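Local atomic coordinates of lipoprotein (Mycoplasma mycoides subsp. capri, PDB entry 7ADK), a protein that probably cleaves proteins, likely host immunoglobulins as in related mycoplasma proteases, as a lipoprotein of the DUF31 family in the chymotrypsin-like PA clan. Residues K528-F540 with N735-I747. Residues are numbered along the deposited sequence; the frame is centred on the assembly and turned at random.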
loop_
_atom_site.group_PDB
_atom_site.type_symbol
_atom_site.label_atom_id
_atom_site.label_comp_id
_atom_site.label_asym_id
_atom_site.label_seq_id
_atom_site.Cartn_x
_atom_site.Cartn_y
_atom_site.Cartn_z
ATOM N N LYS B 528 24.694 41.343 0.813
ATOM C CA LYS B 528 23.965 42.032 -0.276
ATOM C C LYS B 528 24.820 42.331 -1.513
ATOM O O LYS B 528 24.280 42.611 -2.578
ATOM C CB LYS B 528 23.241 43.294 0.214
ATOM C CG LYS B 528 24.152 44.415 0.722
ATOM C CD LYS B 528 23.396 45.686 1.140
ATOM C CE LYS B 528 22.639 46.321 -0.034
ATOM N NZ LYS B 528 22.106 47.657 0.292
ATOM N N SER B 529 26.141 42.217 -1.409
ATOM C CA SER B 529 27.033 42.121 -2.567
ATOM C C SER B 529 26.731 40.878 -3.417
ATOM O O SER B 529 26.602 40.995 -4.634
ATOM C CB SER B 529 28.494 42.137 -2.113
ATOM O OG SER B 529 28.770 41.096 -1.202
ATOM N N LYS B 530 26.555 39.695 -2.807
ATOM C CA LYS B 530 26.171 38.454 -3.496
ATOM C C LYS B 530 24.677 38.397 -3.832
ATOM O O LYS B 530 24.317 38.188 -4.985
ATOM C CB LYS B 530 26.622 37.238 -2.677
ATOM C CG LYS B 530 26.352 35.937 -3.442
ATOM C CD LYS B 530 26.885 34.701 -2.714
ATOM C CE LYS B 530 26.528 33.460 -3.531
ATOM N NZ LYS B 530 26.983 32.207 -2.897
ATOM N N TYR B 531 23.811 38.601 -2.848
ATOM C CA TYR B 531 22.349 38.508 -2.984
ATOM C C TYR B 531 21.690 39.811 -3.468
ATOM O O TYR B 531 20.605 40.201 -3.023
ATOM C CB TYR B 531 21.768 37.961 -1.682
ATOM C CG TYR B 531 22.398 36.645 -1.280
ATOM C CD1 TYR B 531 22.161 35.499 -2.056
ATOM C CD2 TYR B 531 23.229 36.570 -0.146
ATOM C CE1 TYR B 531 22.774 34.283 -1.715
ATOM C CE2 TYR B 531 23.830 35.350 0.209
ATOM C CZ TYR B 531 23.601 34.204 -0.580
ATOM O OH TYR B 531 24.183 33.027 -0.247
ATOM N N ASN B 532 22.368 40.508 -4.388
ATOM C CA ASN B 532 21.855 41.677 -5.083
ATOM C C ASN B 532 20.610 41.321 -5.914
ATOM O O ASN B 532 20.524 40.246 -6.506
ATOM C CB ASN B 532 22.983 42.251 -5.954
ATOM C CG ASN B 532 22.613 43.565 -6.610
ATOM O OD1 ASN B 532 21.986 44.435 -6.027
ATOM N ND2 ASN B 532 22.966 43.752 -7.850
ATOM N N GLY B 533 19.626 42.213 -5.955
ATOM C CA GLY B 533 18.379 42.056 -6.707
ATOM C C GLY B 533 17.377 41.038 -6.149
ATOM O O GLY B 533 16.181 41.215 -6.359
ATOM N N ALA B 534 17.823 40.026 -5.399
ATOM C CA ALA B 534 16.973 39.021 -4.761
ATOM C C ALA B 534 15.931 39.643 -3.820
ATOM O O ALA B 534 16.260 40.524 -3.025
ATOM C CB ALA B 534 17.847 38.012 -4.025
ATOM N N GLY B 535 14.689 39.174 -3.894
ATOM C CA GLY B 535 13.571 39.631 -3.081
ATOM C C GLY B 535 13.204 38.687 -1.944
ATOM O O GLY B 535 13.998 37.868 -1.495
ATOM N N ILE B 536 11.968 38.806 -1.473
ATOM C CA ILE B 536 11.369 37.934 -0.461
ATOM C C ILE B 536 10.047 37.386 -0.970
ATOM O O ILE B 536 9.340 38.076 -1.695
ATOM C CB ILE B 536 11.162 38.667 0.888
ATOM C CG1 ILE B 536 10.285 39.935 0.796
ATOM C CG2 ILE B 536 12.510 39.008 1.528
ATOM C CD1 ILE B 536 8.837 39.706 1.198
ATOM N N PHE B 537 9.669 36.180 -0.575
ATOM C CA PHE B 537 8.365 35.606 -0.895
ATOM C C PHE B 537 7.881 34.659 0.210
ATOM O O PHE B 537 8.645 34.229 1.069
ATOM C CB PHE B 537 8.406 34.934 -2.283
ATOM C CG PHE B 537 8.831 33.485 -2.297
ATOM C CD1 PHE B 537 7.961 32.497 -2.771
ATOM C CD2 PHE B 537 10.084 33.102 -1.801
ATOM C CE1 PHE B 537 8.334 31.148 -2.723
ATOM C CE2 PHE B 537 10.452 31.754 -1.745
ATOM C CZ PHE B 537 9.571 30.775 -2.201
ATOM N N ALA B 538 6.604 34.308 0.188
ATOM C CA ALA B 538 6.072 33.158 0.919
ATOM C C ALA B 538 5.534 32.141 -0.077
ATOM O O ALA B 538 4.887 32.555 -1.036
ATOM C CB ALA B 538 4.977 33.634 1.850
ATOM N N ASP B 539 5.778 30.849 0.104
ATOM C CA ASP B 539 5.403 29.851 -0.900
ATOM C C ASP B 539 3.879 29.588 -0.925
ATOM O O ASP B 539 3.374 28.606 -0.397
ATOM C CB ASP B 539 6.273 28.600 -0.724
ATOM C CG ASP B 539 6.287 27.685 -1.956
ATOM O OD1 ASP B 539 5.984 28.157 -3.066
ATOM O OD2 ASP B 539 6.567 26.476 -1.825
ATOM N N PHE B 540 3.126 30.501 -1.533
ATOM C CA PHE B 540 1.666 30.472 -1.706
ATOM C C PHE B 540 1.253 31.113 -3.050
ATOM O O PHE B 540 1.745 32.186 -3.389
ATOM C CB PHE B 540 1.000 31.182 -0.522
ATOM C CG PHE B 540 -0.475 31.468 -0.711
ATOM C CD1 PHE B 540 -1.381 30.418 -0.913
ATOM C CD2 PHE B 540 -0.939 32.789 -0.748
ATOM C CE1 PHE B 540 -2.736 30.680 -1.155
ATOM C CE2 PHE B 540 -2.298 33.056 -0.975
ATOM C CZ PHE B 540 -3.196 32.001 -1.171
ATOM N N ASN B 735 9.943 39.428 -18.877
ATOM C CA ASN B 735 10.949 39.758 -17.870
ATOM C C ASN B 735 11.889 38.555 -17.603
ATOM O O ASN B 735 11.636 37.432 -18.040
ATOM C CB ASN B 735 10.201 40.262 -16.622
ATOM C CG ASN B 735 11.077 40.889 -15.546
ATOM O OD1 ASN B 735 12.197 41.327 -15.774
ATOM N ND2 ASN B 735 10.592 40.969 -14.335
ATOM N N GLU B 736 12.992 38.790 -16.900
ATOM C CA GLU B 736 13.976 37.786 -16.474
ATOM C C GLU B 736 13.435 36.884 -15.341
ATOM O O GLU B 736 12.407 37.186 -14.739
ATOM C CB GLU B 736 15.233 38.565 -16.039
ATOM C CG GLU B 736 16.560 37.806 -15.968
ATOM C CD GLU B 736 17.204 37.562 -17.327
ATOM O OE1 GLU B 736 18.424 37.733 -17.466
ATOM O OE2 GLU B 736 16.516 37.199 -18.276
ATOM N N VAL B 737 14.127 35.801 -14.983
ATOM C CA VAL B 737 13.953 35.167 -13.667
ATOM C C VAL B 737 14.354 36.122 -12.544
ATOM O O VAL B 737 15.228 36.973 -12.723
ATOM C CB VAL B 737 14.724 33.842 -13.505
ATOM C CG1 VAL B 737 14.296 32.790 -14.511
ATOM C CG2 VAL B 737 16.232 33.991 -13.563
ATOM N N LYS B 738 13.750 35.954 -11.367
ATOM C CA LYS B 738 14.141 36.643 -10.136
ATOM C C LYS B 738 14.219 35.657 -8.978
ATOM O O LYS B 738 13.439 34.707 -8.919
ATOM C CB LYS B 738 13.190 37.822 -9.903
ATOM C CG LYS B 738 13.583 38.679 -8.701
ATOM C CD LYS B 738 12.746 39.956 -8.658
ATOM C CE LYS B 738 13.033 40.742 -7.388
ATOM N NZ LYS B 738 12.279 41.986 -7.339
ATOM N N LYS B 739 15.208 35.851 -8.104
ATOM C CA LYS B 739 15.487 35.033 -6.912
ATOM C C LYS B 739 14.802 35.616 -5.679
ATOM O O LYS B 739 14.717 36.835 -5.561
ATOM C CB LYS B 739 17.001 34.911 -6.674
ATOM C CG LYS B 739 17.762 34.300 -7.853
ATOM C CD LYS B 739 19.264 34.208 -7.578
ATOM C CE LYS B 739 20.022 33.908 -8.867
ATOM N NZ LYS B 739 21.468 33.756 -8.664
ATOM N N TYR B 740 14.340 34.788 -4.748
ATOM C CA TYR B 740 13.641 35.235 -3.545
ATOM C C TYR B 740 13.968 34.374 -2.312
ATOM O O TYR B 740 13.984 33.155 -2.392
ATOM C CB TYR B 740 12.127 35.210 -3.789
ATOM C CG TYR B 740 11.561 35.935 -4.997
ATOM C CD1 TYR B 740 10.970 37.202 -4.857
ATOM C CD2 TYR B 740 11.542 35.312 -6.256
ATOM C CE1 TYR B 740 10.372 37.839 -5.958
ATOM C CE2 TYR B 740 10.949 35.948 -7.359
ATOM C CZ TYR B 740 10.342 37.206 -7.212
ATOM O OH TYR B 740 9.704 37.809 -8.245
ATOM N N PHE B 741 14.201 34.999 -1.164
ATOM C CA PHE B 741 14.273 34.314 0.133
ATOM C C PHE B 741 12.880 34.006 0.696
ATOM O O PHE B 741 11.953 34.799 0.563
ATOM C CB PHE B 741 15.015 35.171 1.151
ATOM C CG PHE B 741 16.470 35.392 0.835
ATOM C CD1 PHE B 741 17.392 34.366 1.062
ATOM C CD2 PHE B 741 16.895 36.613 0.287
ATOM C CE1 PHE B 741 18.748 34.561 0.769
ATOM C CE2 PHE B 741 18.248 36.808 0.000
ATOM C CZ PHE B 741 19.177 35.789 0.250
ATOM N N ASN B 742 12.742 32.905 1.431
ATOM C CA ASN B 742 11.530 32.589 2.181
ATOM C C ASN B 742 11.328 33.569 3.359
ATOM O O ASN B 742 12.232 33.827 4.151
ATOM C CB ASN B 742 11.601 31.139 2.676
ATOM C CG ASN B 742 10.999 30.115 1.740
ATOM O OD1 ASN B 742 9.897 29.642 1.952
ATOM N ND2 ASN B 742 11.692 29.689 0.718
ATOM N N TYR B 743 10.116 34.093 3.499
ATOM C CA TYR B 743 9.701 35.110 4.454
ATOM C C TYR B 743 8.266 34.900 4.971
ATOM O O TYR B 743 7.431 34.280 4.311
ATOM C CB TYR B 743 9.847 36.476 3.769
ATOM C CG TYR B 743 9.337 37.629 4.601
ATOM C CD1 TYR B 743 10.110 38.160 5.643
ATOM C CD2 TYR B 743 8.035 38.106 4.404
ATOM C CE1 TYR B 743 9.598 39.161 6.477
ATOM C CE2 TYR B 743 7.509 39.089 5.246
ATOM C CZ TYR B 743 8.298 39.634 6.272
ATOM O OH TYR B 743 7.814 40.656 7.008
ATOM N N GLY B 744 7.949 35.458 6.135
ATOM C CA GLY B 744 6.612 35.514 6.726
ATOM C C GLY B 744 6.461 34.712 8.016
ATOM O O GLY B 744 7.404 34.071 8.479
ATOM N N LEU B 745 5.272 34.767 8.616
ATOM C CA LEU B 745 4.910 33.928 9.757
ATOM C C LEU B 745 4.682 32.498 9.267
ATOM O O LEU B 745 3.977 32.297 8.278
ATOM C CB LEU B 745 3.667 34.517 10.445
ATOM C CG LEU B 745 3.091 33.676 11.600
ATOM C CD1 LEU B 745 4.055 33.563 12.763
ATOM C CD2 LEU B 745 1.814 34.315 12.117
ATOM N N GLU B 746 5.234 31.504 9.949
ATOM C CA GLU B 746 5.098 30.103 9.569
ATOM C C GLU B 746 4.883 29.165 10.760
ATOM O O GLU B 746 5.188 29.486 11.906
ATOM C CB GLU B 746 6.271 29.641 8.692
ATOM C CG GLU B 746 6.350 30.389 7.360
ATOM C CD GLU B 746 7.221 29.736 6.283
ATOM O OE1 GLU B 746 7.888 28.717 6.529
ATOM O OE2 GLU B 746 7.280 30.282 5.164
ATOM N N ILE B 747 4.310 28.006 10.453
ATOM C CA ILE B 747 3.769 27.012 11.377
ATOM C C ILE B 747 4.471 25.667 11.177
ATOM O O ILE B 747 4.785 25.313 10.044
ATOM C CB ILE B 747 2.255 26.890 11.123
ATOM C CG1 ILE B 747 1.490 28.221 11.271
ATOM C CG2 ILE B 747 1.613 25.810 11.979
ATOM C CD1 ILE B 747 1.579 28.891 12.629
#
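Phe537 O takes the backbone N-H of Tyr743 at 2.8 Å, a bent bond (138° at the hydrogen), and the CA-H of Asn742 sits beside it at 3.5 Å from CA to O. Further back the pairing is straighter: Phe537 N donates to Phe741 O at 2.9 Å, Phe741 N to Gly535 O, and Gly535 N to Lys739 O. This is a short parallel pairing of strands 535-537 and 737-742. Phe537 shares one face of the sheet with Tyr740 and Asn742. Its CD2 reaches Tyr740 CB at 3.5 Å, the two side chains crossing at about a right angle, while CE2 lies 3.4 Å from Asn742 ND2. Just past the strand, 541-546 joins the other large sheet, so residues 535-546 run from one sheet to the other. Between strands 535-537 and 541-546, Asp539 OD2 hydrogen-bonds Asn448 ND2 and His450 ND1, consistent with the Asp-His pair of a PA-clan catalytic triad. On the opposite face, Ile536 CD1 packs 3.7 Å from Tyr743 CD2. With CG anti to its carbonyl carbon (chi1 -66°), Phe741 presents the edge of its ring to the face of Tyr531, a T-shaped pair with centroids 5.4 Å apart and planes at 71°.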